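Local atomic coordinates of GH59 galactosidase (Clostridium cellulolyticum, PDB entry 2V4V), a protein that carries a family 6 carbohydrate-binding module, the part described here, which binds xylose, and probably cleaves beta-1,4-glucosidic linkages of cellulose and related glucans. Residues S5-E8 with A9-S13. Numbering follows the deposited sequence.
Sequences SRIE and AESYS. With NA (sodium ion), chain C.
The sodium site of this family 6 carbohydrate-binding module, a beta-sandwich, is built in part by E8 and E10, where the short edge strand 7-8 runs into a type I beta-turn, E8-S11, leading toward strand 14-16. The two glutamates lie side by side and point the same way, their carboxylate planes 47° apart. Glutamate suits both places, having the reach and negative charge to give the metal an oxygen: E8 OE1 stands 2.4 Å from the sodium ion and E10 OE1 2.6 Å. In E10, chi1 of 69° and a bend at chi2 turn OE1 back toward the ion. The oxygen of a sodium-bound water donates a hydrogen bond to E10 OE2 at 2.6 Å, and the backbone carbonyls of E28 and N123 add further ligands. Long, planar R6 grips E8 OE2 with two nitrogens: NE, 2.8 Å from OE2, comes from 39° above the carboxylate plane, while NH2 meets the syn lone pair. S11 turns back onto E8 O, its N giving the turn's bond at 3.0 Å and its OG, in the carbonyl plane, a second at 2.8 Å; serine's short hydroxyl arm can reach the carbonyl that accepts its own N-H. The shared sodium probably offsets repulsion between the carboxylates and favours their ionised forms, with R6 adding positive charge at E8 and the water bonding E10.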
# COMPACT_ATOMS: atom_id res chain seq x y z
N SER A 5 12.39 -2.90 -4.45
CA SER A 5 12.86 -2.94 -3.09
C SER A 5 11.68 -3.13 -2.13
O SER A 5 10.51 -2.95 -2.47
CB SER A 5 13.61 -1.63 -2.73
OG SER A 5 12.77 -0.47 -2.80
N ARG A 6 12.02 -3.51 -0.91
CA ARG A 6 11.04 -3.50 0.15
C ARG A 6 10.87 -2.07 0.64
O ARG A 6 11.83 -1.45 1.16
CB ARG A 6 11.51 -4.40 1.28
CG ARG A 6 10.66 -4.32 2.51
CD ARG A 6 11.15 -5.37 3.41
NE ARG A 6 10.69 -5.21 4.77
CZ ARG A 6 10.41 -6.23 5.57
NH1 ARG A 6 10.51 -7.49 5.13
NH2 ARG A 6 10.00 -5.96 6.81
N ILE A 7 9.66 -1.54 0.47
CA ILE A 7 9.40 -0.16 0.86
C ILE A 7 8.55 -0.18 2.14
O ILE A 7 7.43 -0.71 2.15
CB ILE A 7 8.67 0.59 -0.28
CG1 ILE A 7 9.54 0.58 -1.55
CG2 ILE A 7 8.26 2.00 0.14
CD1 ILE A 7 8.78 1.08 -2.81
N GLU A 8 9.13 0.32 3.23
CA GLU A 8 8.39 0.29 4.48
C GLU A 8 7.26 1.32 4.40
O GLU A 8 7.47 2.46 3.95
CB GLU A 8 9.30 0.64 5.63
CG GLU A 8 10.34 -0.45 5.84
CD GLU A 8 9.75 -1.79 6.34
OE1 GLU A 8 8.62 -1.84 6.86
OE2 GLU A 8 10.45 -2.85 6.28
N ALA A 9 6.07 0.95 4.88
CA ALA A 9 4.92 1.82 4.64
C ALA A 9 5.14 3.19 5.31
O ALA A 9 4.63 4.22 4.81
CB ALA A 9 3.64 1.17 5.21
N GLU A 10 5.83 3.16 6.47
CA GLU A 10 6.01 4.41 7.25
C GLU A 10 7.04 5.39 6.64
O GLU A 10 7.24 6.51 7.17
CB GLU A 10 6.43 4.12 8.70
CG GLU A 10 7.82 3.55 8.84
CD GLU A 10 7.95 2.06 8.62
OE1 GLU A 10 6.98 1.39 8.18
OE2 GLU A 10 9.08 1.57 8.94
N SER A 11 7.68 4.94 5.56
CA SER A 11 8.71 5.74 4.87
C SER A 11 8.10 6.69 3.82
O SER A 11 8.82 7.22 2.96
CB SER A 11 9.77 4.83 4.24
OG SER A 11 9.32 4.29 3.02
N TYR A 12 6.78 6.92 3.90
CA TYR A 12 6.10 7.80 2.93
C TYR A 12 6.70 9.20 2.88
O TYR A 12 7.22 9.72 3.89
CB TYR A 12 4.60 7.90 3.21
CG TYR A 12 4.31 8.34 4.63
CD1 TYR A 12 4.43 9.71 5.01
CD2 TYR A 12 3.93 7.41 5.59
CE1 TYR A 12 4.16 10.10 6.31
CE2 TYR A 12 3.67 7.82 6.92
CZ TYR A 12 3.77 9.14 7.25
OH TYR A 12 3.51 9.51 8.56
N SER A 13 6.62 9.80 1.70
CA SER A 13 6.95 11.22 1.48
C SER A 13 5.86 12.17 1.97
O SER A 13 6.12 13.31 2.35
CB SER A 13 7.20 11.46 -0.03
OG SER A 13 8.17 10.52 -0.50
NA NA C . 6.81 -1.16 8.32
O HOH W 1 8.86 -0.93 9.69